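Local structure of Cas13d (uncultured Ruminococcus sp, 6IV9) at residues L149-E154 / E753-L758; I179-A184 / Y745-H750; N189-L194 / E204-F209. The protein binds a CRISPR RNA and, as an RNA-guided nuclease with two HEPN domains, probably matures that RNA and cleaves target RNA. The protein carries 2 engineered substitutions. One frame throughout, in Å; residues are numbered along the deposited sequence.

Contact 1 of 3, residues L149-E154 / E753-L758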
loop_
_atom_site.group_PDB
_atom_site.type_symbol
_atom_site.label_atom_id
_atom_site.label_comp_id
_atom_site.label_asym_id
_atom_site.label_seq_id
_atom_site.Cartn_x
_atom_site.Cartn_y
_atom_site.Cartn_z
ATOM N N LEU A 149 1.535 -19.166 17.549
ATOM C CA LEU A 149 1.736 -18.318 18.752
ATOM C C LEU A 149 1.042 -18.914 19.979
ATOM O O LEU A 149 1.406 -18.565 21.061
ATOM C CB LEU A 149 1.152 -16.942 18.463
ATOM C CG LEU A 149 2.111 -15.800 18.161
ATOM C CD1 LEU A 149 3.506 -16.245 17.807
ATOM C CD2 LEU A 149 1.525 -14.873 17.128
ATOM N N GLY A 150 0.040 -19.755 19.772
ATOM C CA GLY A 150 -0.730 -20.303 20.893
ATOM C C GLY A 150 -1.758 -19.313 21.413
ATOM O O GLY A 150 -2.183 -19.472 22.526
ATOM N N LEU A 151 -2.146 -18.336 20.607
ATOM C CA LEU A 151 -3.120 -17.306 21.049
ATOM C C LEU A 151 -4.515 -17.541 20.470
ATOM O O LEU A 151 -5.350 -16.700 20.651
ATOM C CB LEU A 151 -2.581 -15.943 20.632
ATOM C CG LEU A 151 -1.283 -15.558 21.315
ATOM C CD1 LEU A 151 -0.722 -14.296 20.711
ATOM C CD2 LEU A 151 -1.499 -15.402 22.803
ATOM N N LYS A 152 -4.747 -18.690 19.863
ATOM C CA LYS A 152 -6.054 -18.943 19.215
ATOM C C LYS A 152 -7.190 -18.805 20.227
ATOM O O LYS A 152 -8.150 -18.170 19.905
ATOM C CB LYS A 152 -6.055 -20.367 18.658
ATOM C CG LYS A 152 -7.349 -20.869 18.055
ATOM C CD LYS A 152 -7.161 -22.220 17.427
ATOM C CE LYS A 152 -8.395 -22.810 16.790
ATOM N NZ LYS A 152 -9.446 -23.122 17.778
ATOM N N SER A 153 -7.063 -19.388 21.410
ATOM C CA SER A 153 -8.168 -19.299 22.395
ATOM C C SER A 153 -8.401 -17.864 22.870
ATOM O O SER A 153 -9.528 -17.457 22.957
ATOM C CB SER A 153 -7.935 -20.232 23.529
ATOM O OG SER A 153 -8.023 -21.559 23.072
ATOM N N GLU A 154 -7.338 -17.146 23.183
ATOM C CA GLU A 154 -7.480 -15.747 23.631
ATOM C C GLU A 154 -8.109 -14.922 22.507
ATOM O O GLU A 154 -8.954 -14.122 22.788
ATOM C CB GLU A 154 -6.105 -15.176 23.943
ATOM C CG GLU A 154 -5.704 -15.284 25.386
ATOM C CD GLU A 154 -6.834 -15.235 26.401
ATOM O OE1 GLU A 154 -7.355 -14.151 26.633
ATOM O OE2 GLU A 154 -7.180 -16.301 26.929
ATOM N N GLU A 753 3.613 -5.312 20.370
ATOM C CA GLU A 753 2.710 -4.695 21.367
ATOM C C GLU A 753 1.403 -5.500 21.448
ATOM O O GLU A 753 0.938 -5.772 22.531
ATOM C CB GLU A 753 2.386 -3.261 20.963
ATOM C CG GLU A 753 3.575 -2.335 20.932
ATOM C CD GLU A 753 3.183 -0.879 20.736
ATOM O OE1 GLU A 753 2.022 -0.622 20.491
ATOM O OE2 GLU A 753 4.035 -0.031 20.826
ATOM N N ARG A 754 0.848 -5.867 20.306
ATOM C CA ARG A 754 -0.414 -6.638 20.268
ATOM C C ARG A 754 -0.227 -8.006 20.935
ATOM O O ARG A 754 -1.036 -8.373 21.748
ATOM C CB ARG A 754 -0.773 -6.833 18.795
ATOM C CG ARG A 754 -1.908 -7.807 18.527
ATOM C CD ARG A 754 -1.911 -8.304 17.099
ATOM N NE ARG A 754 -0.950 -9.354 16.887
ATOM C CZ ARG A 754 -0.584 -9.811 15.715
ATOM N NH1 ARG A 754 -1.118 -9.307 14.628
ATOM N NH2 ARG A 754 0.303 -10.775 15.623
ATOM N N ASP A 755 0.829 -8.714 20.569
ATOM C CA ASP A 755 1.135 -10.071 21.089
ATOM C C ASP A 755 1.421 -10.008 22.593
ATOM O O ASP A 755 0.953 -10.860 23.304
ATOM C CB ASP A 755 2.211 -10.752 20.245
ATOM C CG ASP A 755 1.796 -10.996 18.802
ATOM O OD1 ASP A 755 0.614 -11.031 18.541
ATOM O OD2 ASP A 755 2.662 -11.153 17.975
ATOM N N PHE A 756 2.136 -8.984 23.037
ATOM C CA PHE A 756 2.438 -8.855 24.481
ATOM C C PHE A 756 1.122 -8.716 25.241
ATOM O O PHE A 756 0.947 -9.368 26.235
ATOM C CB PHE A 756 3.343 -7.656 24.757
ATOM C CG PHE A 756 3.561 -7.391 26.223
ATOM C CD1 PHE A 756 4.525 -8.076 26.931
ATOM C CD2 PHE A 756 2.781 -6.480 26.900
ATOM C CE1 PHE A 756 4.726 -7.828 28.277
ATOM C CE2 PHE A 756 2.974 -6.241 28.248
ATOM C CZ PHE A 756 3.947 -6.916 28.931
ATOM N N GLY A 757 0.211 -7.909 24.726
ATOM C CA GLY A 757 -1.092 -7.750 25.382
ATOM C C GLY A 757 -1.849 -9.062 25.440
ATOM O O GLY A 757 -2.535 -9.278 26.403
ATOM N N LEU A 758 -1.823 -9.857 24.376
ATOM C CA LEU A 758 -2.539 -11.158 24.388
ATOM C C LEU A 758 -1.848 -12.155 25.316
ATOM O O LEU A 758 -2.500 -12.758 26.113
ATOM C CB LEU A 758 -2.621 -11.694 22.963
ATOM C CG LEU A 758 -3.526 -10.898 22.035
ATOM C CD1 LEU A 758 -3.111 -11.072 20.589
ATOM C CD2 LEU A 758 -4.975 -11.281 22.247
#

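Contact 2 of 3, residues I179-A184 / Y745-H750. With nucleotides of chain B.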
loop_
_atom_site.group_PDB
_atom_site.type_symbol
_atom_site.label_atom_id
_atom_site.label_comp_id
_atom_site.label_asym_id
_atom_site.label_seq_id
_atom_site.Cartn_x
_atom_site.Cartn_y
_atom_site.Cartn_z
ATOM N N ILE A 179 -5.580 -6.579 8.681
ATOM C CA ILE A 179 -6.127 -5.218 8.453
ATOM C C ILE A 179 -5.421 -4.265 9.421
ATOM O O ILE A 179 -5.038 -3.195 9.020
ATOM C CB ILE A 179 -7.649 -5.209 8.685
ATOM C CG1 ILE A 179 -8.392 -5.929 7.561
ATOM C CG2 ILE A 179 -8.159 -3.796 8.882
ATOM C CD1 ILE A 179 -9.844 -6.164 7.825
ATOM N N GLU A 180 -5.284 -4.669 10.673
ATOM C CA GLU A 180 -4.620 -3.796 11.667
ATOM C C GLU A 180 -3.138 -3.618 11.322
ATOM O O GLU A 180 -2.664 -2.538 11.495
ATOM C CB GLU A 180 -5.000 -4.187 13.091
ATOM C CG GLU A 180 -6.490 -4.062 13.310
ATOM C CD GLU A 180 -7.008 -4.497 14.666
ATOM O OE1 GLU A 180 -6.219 -4.568 15.571
ATOM O OE2 GLU A 180 -8.183 -4.781 14.771
ATOM N N LYS A 181 -2.468 -4.662 10.830
ATOM C CA LYS A 181 -1.024 -4.539 10.509
ATOM C C LYS A 181 -0.838 -3.494 9.415
ATOM O O LYS A 181 0.024 -2.674 9.551
ATOM C CB LYS A 181 -0.445 -5.793 9.843
ATOM C CG LYS A 181 -0.374 -7.059 10.661
ATOM C CD LYS A 181 0.621 -8.068 10.159
ATOM C CE LYS A 181 0.491 -8.511 8.726
ATOM N NZ LYS A 181 1.044 -9.875 8.549
ATOM N N ILE A 182 -1.637 -3.574 8.360
ATOM C CA ILE A 182 -1.495 -2.609 7.235
ATOM C C ILE A 182 -1.867 -1.190 7.681
ATOM O O ILE A 182 -1.226 -0.275 7.260
ATOM C CB ILE A 182 -2.173 -3.081 5.937
ATOM C CG1 ILE A 182 -1.566 -2.382 4.725
ATOM C CG2 ILE A 182 -3.668 -2.903 5.982
ATOM C CD1 ILE A 182 -0.232 -2.912 4.328
ATOM N N LEU A 183 -2.885 -1.035 8.512
ATOM C CA LEU A 183 -3.255 0.316 8.999
ATOM C C LEU A 183 -2.114 0.882 9.849
ATOM O O LEU A 183 -1.881 2.055 9.771
ATOM C CB LEU A 183 -4.564 0.258 9.779
ATOM C CG LEU A 183 -5.808 0.101 8.923
ATOM C CD1 LEU A 183 -7.021 -0.138 9.794
ATOM C CD2 LEU A 183 -6.002 1.306 8.029
ATOM N N ALA A 184 -1.445 0.028 10.616
ATOM C CA ALA A 184 -0.327 0.477 11.467
ATOM C C ALA A 184 0.784 1.063 10.586
ATOM O O ALA A 184 1.360 2.062 10.952
ATOM C CB ALA A 184 0.177 -0.664 12.293
ATOM N N TYR A 745 9.508 -3.144 9.801
ATOM C CA TYR A 745 9.848 -2.953 11.232
ATOM C C TYR A 745 8.645 -2.404 12.003
ATOM O O TYR A 745 8.432 -2.763 13.134
ATOM C CB TYR A 745 11.200 -2.257 11.374
ATOM C CG TYR A 745 12.277 -3.094 10.754
ATOM C CD1 TYR A 745 12.572 -2.980 9.414
ATOM C CD2 TYR A 745 12.924 -4.070 11.480
ATOM C CE1 TYR A 745 13.517 -3.782 8.816
ATOM C CE2 TYR A 745 13.870 -4.884 10.899
ATOM C CZ TYR A 745 14.164 -4.747 9.558
ATOM O OH TYR A 745 15.077 -5.559 8.970
ATOM N N VAL A 746 7.890 -1.531 11.356
ATOM C CA VAL A 746 6.666 -0.956 11.967
ATOM C C VAL A 746 5.687 -2.102 12.229
ATOM O O VAL A 746 5.124 -2.138 13.274
ATOM C CB VAL A 746 6.036 0.119 11.072
ATOM C CG1 VAL A 746 4.703 0.544 11.637
ATOM C CG2 VAL A 746 6.966 1.310 10.903
ATOM N N ILE A 747 5.559 -3.026 11.286
ATOM C CA ILE A 747 4.655 -4.194 11.491
ATOM C C ILE A 747 5.184 -4.992 12.687
ATOM O O ILE A 747 4.407 -5.396 13.513
ATOM C CB ILE A 747 4.608 -5.059 10.220
ATOM C CG1 ILE A 747 3.918 -4.339 9.063
ATOM C CG2 ILE A 747 3.993 -6.409 10.508
ATOM C CD1 ILE A 747 4.055 -5.043 7.752
ATOM N N ALA A 748 6.498 -5.148 12.769
ATOM C CA ALA A 748 7.075 -5.931 13.876
ATOM C C ALA A 748 6.726 -5.286 15.227
ATOM O O ALA A 748 6.356 -6.008 16.135
ATOM C CB ALA A 748 8.557 -6.047 13.673
ATOM N N ILE A 749 6.841 -3.966 15.341
ATOM C CA ILE A 749 6.513 -3.254 16.611
ATOM C C ILE A 749 5.021 -3.395 16.917
ATOM O O ILE A 749 4.671 -3.693 18.037
ATOM C CB ILE A 749 6.896 -1.767 16.512
ATOM C CG1 ILE A 749 8.407 -1.569 16.484
ATOM C CG2 ILE A 749 6.241 -0.976 17.624
ATOM C CD1 ILE A 749 9.105 -2.063 17.699
ATOM N N HIS A 750 4.184 -3.200 15.913
ATOM C CA HIS A 750 2.723 -3.304 16.121
ATOM C C HIS A 750 2.380 -4.703 16.645
ATOM O O HIS A 750 1.637 -4.801 17.583
ATOM C CB HIS A 750 2.020 -3.063 14.788
ATOM C CG HIS A 750 0.630 -3.585 14.753
ATOM N ND1 HIS A 750 -0.405 -2.909 15.292
ATOM C CD2 HIS A 750 0.118 -4.729 14.279
ATOM C CE1 HIS A 750 -1.495 -3.596 15.141
ATOM N NE2 HIS A 750 -1.206 -4.705 14.530
ATOM P P A B 28 1.969 -11.234 5.297
ATOM O OP1 A B 28 0.608 -11.048 5.840
ATOM O OP2 A B 28 2.991 -12.014 6.082
ATOM O "O5'" A B 28 1.958 -11.978 3.878
ATOM C "C5'" A B 28 0.923 -11.799 2.872
ATOM C "C4'" A B 28 0.976 -13.027 2.018
ATOM O "O4'" A B 28 2.285 -13.139 1.372
ATOM C "C3'" A B 28 0.788 -14.347 2.772
ATOM O "O3'" A B 28 0.271 -15.288 1.831
ATOM C "C2'" A B 28 2.222 -14.793 3.054
ATOM O "O2'" A B 28 2.374 -16.188 3.292
ATOM C "C1'" A B 28 2.949 -14.306 1.798
ATOM N N9 A B 28 4.379 -13.987 2.020
ATOM C C8 A B 28 4.893 -13.262 3.062
ATOM N N7 A B 28 6.196 -13.136 3.025
ATOM C C5 A B 28 6.566 -13.816 1.876
ATOM C C6 A B 28 7.819 -14.115 1.321
ATOM N N6 A B 28 8.963 -13.667 1.820
ATOM N N1 A B 28 7.849 -14.836 0.188
ATOM C C2 A B 28 6.696 -15.281 -0.322
ATOM N N3 A B 28 5.459 -15.153 0.162
ATOM C C4 A B 28 5.465 -14.402 1.283
ATOM P P A B 27 5.048 -10.004 9.037
ATOM O OP1 A B 27 5.882 -8.989 9.762
ATOM O OP2 A B 27 3.869 -10.521 9.729
ATOM O "O5'" A B 27 4.415 -9.514 7.686
ATOM C "C5'" A B 27 5.290 -8.832 6.762
ATOM C "C4'" A B 27 4.520 -8.425 5.566
ATOM O "O4'" A B 27 5.368 -7.710 4.666
ATOM C "C3'" A B 27 3.989 -9.591 4.731
ATOM O "O3'" A B 27 2.592 -9.728 4.894
ATOM C "C2'" A B 27 4.283 -9.185 3.274
ATOM O "O2'" A B 27 3.127 -9.269 2.452
ATOM C "C1'" A B 27 4.770 -7.735 3.430
ATOM N N9 A B 27 5.742 -7.329 2.428
ATOM C C8 A B 27 5.619 -6.212 1.643
ATOM N N7 A B 27 6.558 -6.093 0.746
ATOM C C5 A B 27 7.372 -7.199 0.962
ATOM C C6 A B 27 8.561 -7.634 0.351
ATOM N N6 A B 27 9.146 -6.993 -0.666
ATOM N N1 A B 27 9.105 -8.797 0.786
ATOM C C2 A B 27 8.516 -9.431 1.805
ATOM N N3 A B 27 7.435 -9.087 2.496
ATOM C C4 A B 27 6.893 -7.957 2.010
#

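Contact 3 of 3, residues N189-L194 / E204-F209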
loop_
_atom_site.group_PDB
_atom_site.type_symbol
_atom_site.label_atom_id
_atom_site.label_comp_id
_atom_site.label_asym_id
_atom_site.label_seq_id
_atom_site.Cartn_x
_atom_site.Cartn_y
_atom_site.Cartn_z
ATOM N N ASN A 189 3.280 6.151 8.736
ATOM C CA ASN A 189 3.842 6.982 7.648
ATOM C C ASN A 189 3.142 8.345 7.589
ATOM O O ASN A 189 3.817 9.322 7.410
ATOM C CB ASN A 189 3.736 6.271 6.305
ATOM C CG ASN A 189 4.668 5.090 6.206
ATOM O OD1 ASN A 189 5.492 4.895 7.062
ATOM N ND2 ASN A 189 4.538 4.310 5.160
ATOM N N ILE A 190 1.821 8.369 7.685
ATOM C CA ILE A 190 1.072 9.655 7.586
ATOM C C ILE A 190 1.457 10.585 8.742
ATOM O O ILE A 190 1.703 11.734 8.513
ATOM C CB ILE A 190 -0.445 9.401 7.556
ATOM C CG1 ILE A 190 -0.866 8.609 6.320
ATOM C CG2 ILE A 190 -1.183 10.716 7.692
ATOM C CD1 ILE A 190 -2.293 8.151 6.338
ATOM N N VAL A 191 1.533 10.060 9.951
ATOM C CA VAL A 191 1.890 10.915 11.112
ATOM C C VAL A 191 3.295 11.482 10.890
ATOM O O VAL A 191 3.517 12.625 11.200
ATOM C CB VAL A 191 1.798 10.117 12.419
ATOM C CG1 VAL A 191 2.399 10.873 13.578
ATOM C CG2 VAL A 191 0.373 9.724 12.721
ATOM N N TYR A 192 4.211 10.660 10.402
ATOM C CA TYR A 192 5.579 11.158 10.149
ATOM C C TYR A 192 5.540 12.247 9.079
ATOM O O TYR A 192 6.160 13.257 9.247
ATOM C CB TYR A 192 6.491 10.019 9.704
ATOM C CG TYR A 192 7.776 10.489 9.086
ATOM C CD1 TYR A 192 8.786 11.028 9.852
ATOM C CD2 TYR A 192 7.963 10.424 7.726
ATOM C CE1 TYR A 192 9.962 11.477 9.281
ATOM C CE2 TYR A 192 9.132 10.862 7.139
ATOM C CZ TYR A 192 10.135 11.397 7.917
ATOM O OH TYR A 192 11.275 11.811 7.313
ATOM N N ALA A 193 4.782 12.033 8.020
ATOM C CA ALA A 193 4.712 13.022 6.929
ATOM C C ALA A 193 4.158 14.350 7.458
ATOM O O ALA A 193 4.696 15.380 7.127
ATOM C CB ALA A 193 3.852 12.489 5.829
ATOM N N LEU A 194 3.113 14.295 8.267
ATOM C CA LEU A 194 2.518 15.540 8.810
ATOM C C LEU A 194 3.527 16.263 9.703
ATOM O O LEU A 194 3.646 17.451 9.565
ATOM C CB LEU A 194 1.223 15.181 9.535
ATOM C CG LEU A 194 0.107 14.771 8.588
ATOM C CD1 LEU A 194 -1.041 14.142 9.335
ATOM C CD2 LEU A 194 -0.357 15.960 7.781
ATOM N N GLU A 204 13.424 17.364 19.393
ATOM C CA GLU A 204 13.337 16.100 20.168
ATOM C C GLU A 204 11.885 15.592 20.151
ATOM O O GLU A 204 11.680 14.400 19.830
ATOM C CB GLU A 204 13.844 16.309 21.595
ATOM C CG GLU A 204 15.136 15.569 21.916
ATOM C CD GLU A 204 15.528 15.594 23.386
ATOM O OE1 GLU A 204 15.745 14.509 23.961
ATOM O OE2 GLU A 204 15.606 16.702 23.959
ATOM N N SER A 205 10.910 16.482 20.396
ATOM C CA SER A 205 9.468 16.095 20.486
ATOM C C SER A 205 8.936 15.524 19.161
ATOM O O SER A 205 9.486 15.839 18.079
ATOM C CB SER A 205 8.578 17.220 20.959
ATOM O OG SER A 205 7.253 17.060 20.461
ATOM N N TYR A 206 7.916 14.680 19.261
ATOM C CA TYR A 206 7.362 14.079 18.028
ATOM C C TYR A 206 5.836 14.098 18.046
ATOM O O TYR A 206 5.235 14.614 17.128
ATOM C CB TYR A 206 7.916 12.673 17.801
ATOM C CG TYR A 206 7.497 12.092 16.479
ATOM C CD1 TYR A 206 8.087 12.504 15.297
ATOM C CD2 TYR A 206 6.469 11.171 16.409
ATOM C CE1 TYR A 206 7.673 12.005 14.076
ATOM C CE2 TYR A 206 6.054 10.649 15.198
ATOM C CZ TYR A 206 6.657 11.069 14.033
ATOM O OH TYR A 206 6.227 10.537 12.873
ATOM N N ASP A 207 5.255 13.489 19.066
ATOM C CA ASP A 207 3.780 13.377 19.010
ATOM C C ASP A 207 3.073 14.383 19.899
ATOM O O ASP A 207 1.962 14.126 20.310
ATOM C CB ASP A 207 3.240 11.976 18.754
ATOM C CG ASP A 207 2.636 11.897 17.361
ATOM O OD1 ASP A 207 2.699 12.914 16.618
ATOM O OD2 ASP A 207 2.120 10.838 17.038
ATOM N N ASP A 208 3.739 15.506 20.134
ATOM C CA ASP A 208 3.108 16.648 20.840
ATOM C C ASP A 208 1.991 17.153 19.927
ATOM O O ASP A 208 1.012 17.710 20.428
ATOM C CB ASP A 208 4.122 17.749 21.141
ATOM C CG ASP A 208 4.572 17.720 22.587
ATOM O OD1 ASP A 208 4.519 16.633 23.186
ATOM O OD2 ASP A 208 4.950 18.779 23.097
ATOM N N PHE A 209 2.148 16.915 18.625
ATOM C CA PHE A 209 1.158 17.420 17.656
ATOM C C PHE A 209 0.081 16.361 17.446
ATOM O O PHE A 209 -0.963 16.528 18.011
ATOM C CB PHE A 209 1.890 17.868 16.394
ATOM C CG PHE A 209 1.042 18.101 15.178
ATOM C CD1 PHE A 209 -0.264 18.515 15.290
ATOM C CD2 PHE A 209 1.564 17.914 13.917
ATOM C CE1 PHE A 209 -1.037 18.733 14.168
ATOM C CE2 PHE A 209 0.791 18.125 12.794
ATOM C CZ PHE A 209 -0.509 18.537 12.922
#

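Contact 1 of 3, residues L149-E154 / E753-L758
Glu154 and Leu758 mark the closest backbone approach, their CA atoms 6.8 Å apart, where the turn and first residues of helix 152-160 meet the C-terminal part of helix 713-760. No hydrogen bond spans the two segments; the meeting is made by side chains. Leu151, at the N-cap position of helix 152-160, provides its apolar centre. Its chi1 of -64° sets CG beside the backbone N, and from there the branch turns to helix 713-760. Both methyls rest against Leu758 CB, each at 3.9 Å, and CD1 also lies 4.0 Å from Leu758 CD1. Beyond this pair, the aliphatic CG of Glu154 lies 4.1 Å from Leu758 O; the carboxylate turns to Lys157 in a salt bridge. At the other end Leu149 crosses Asp755 at about a right angle, its CD2 methyl 4.0 Å from Asp755 OD2, while Tyr759 OH donates a hydrogen bond to Leu149 O. The Asp755 carboxylate is gripped from its own helix. Arg754 approaches side-on, NE at 2.8 Å and NH2 at 2.9 Å from Asp755 OD1, which lies within 1° of the guanidinium plane. NE meets OD1 from 43° above the carboxylate plane, whereas NH2 arrives on the syn side. Arg754 on OD1 and Tyr899 OH on OD2 would together hold this buried acid in its rotation, its charge probably largely offset by Arg754. The arrangement joins two segments far apart in sequence, consistent with an interface between the two HEPN domains of a Cas13 nuclease.

Contact 2 of 3, residues I179-A184 / Y745-H750
Lys181 and Ile747 lie at the crossing of two long helices, consistent with the first and second HEPN domains meeting beside the guide RNA. The helix axes approach to 9.1 Å at an angle of 126°. From CB, the Lys181 chain leaves with CG anti to its carbonyl carbon; CG passes 4.3 Å from His750 CD2. CD next rests on the Ile747 CG2 methyl at 3.8 Å, and that methyl itself touches the RNA, 3.3 Å from OP1 of A27 of chain B. A bend at chi3 (-55°) then carries CE to the RNA backbone, where it comes near OP1 of A28 of chain B. The tip, NZ, bridges two successive phosphates, bonding OP1 of A28 at 3.0 Å and OP2 of A27 at 3.1 Å, both of chain B, with a weaker bond to O5' of A27 and a long, weak ion pair with Asp178. The ammonium group would offset part of the charge gathered there.

His750, its CG anti to its backbone N (chi1 160°), turns its ring to the backbone of helix 168-197 at Glu180 and Lys181. Glu180 O stands 3.9 Å above the ring plane, displaced toward the rim, while ND1 hydrogen-bonds Val291 O. Glu180 directs its carboxylate to Tyr304 OH. Val746 CG1 touches Ala184 O, and the Ala184 CB methyl packs obliquely on the histidine ring, 3.8 Å from His750 ND1.

Contact 3 of 3, residues N189-L194 / E204-F209
Tyr206 and Tyr192 cross at about a right angle, the hydroxyl of the first at the CB end of the second. Tyr206 has CG anti to its backbone N (chi1 -173°), which sets CG on the side of helix 168-197. Its OH sits near the plane of the Tyr192 ring, at the edge. This OH also comes very close to the Tyr192 backbone and CB in the model, a fit that is doubtful, and no hydrogen bond forms there. The hydroxyl of Tyr192 turns elsewhere and bonds Tyr638 O.

Val191 CG1 meets both Tyr206 CE2, obliquely to the ring at 4.0 Å, and the Asp207 carboxylate, with OD2 at 3.5 Å. Asp207 OD1 is held by weak bonds to Met210 N and Asn195 ND2. One turn further on, Leu194 CB reaches Phe209 CE2 at 4.4 Å, with Leu194 O near the plane of that ring, at its edge. An alanine in place of Tyr206 would probably leave Val191 CG1 without its aromatic neighbour and the His828 ring without the one it stacks on.

The contact folds the loop back on helix 168-197, which it follows in the chain. Helix 267-291 covers Val191, Leu194 and Phe209, helix 232-251 packs on Phe209, and helix 630-638 meets Ala193 and takes the Tyr192 hydroxyl at Tyr638 O.

How the contacts relate
Contacts 1 and 2 share helix 713-760, their centres about 15 Å apart, and contacts 2 and 3 share helix 168-197, their centres about 17 Å apart; contacts 1 and 3 do not touch and are about 29 Å apart between centres. Contact 2 grips the guide RNA directly, whereas the nearest atoms of contacts 1 and 3 lie about 5 and 11 Å from it. The side chains of Lys181 and Leu149 are about 6 and 10 Å from a bound magnesium ion. By sequence His293 and His828 are probably the HEPN-motif histidines; contact 2, touching Phe292 and Ile826, would then lie next to both motifs, with contact 3 beside the second.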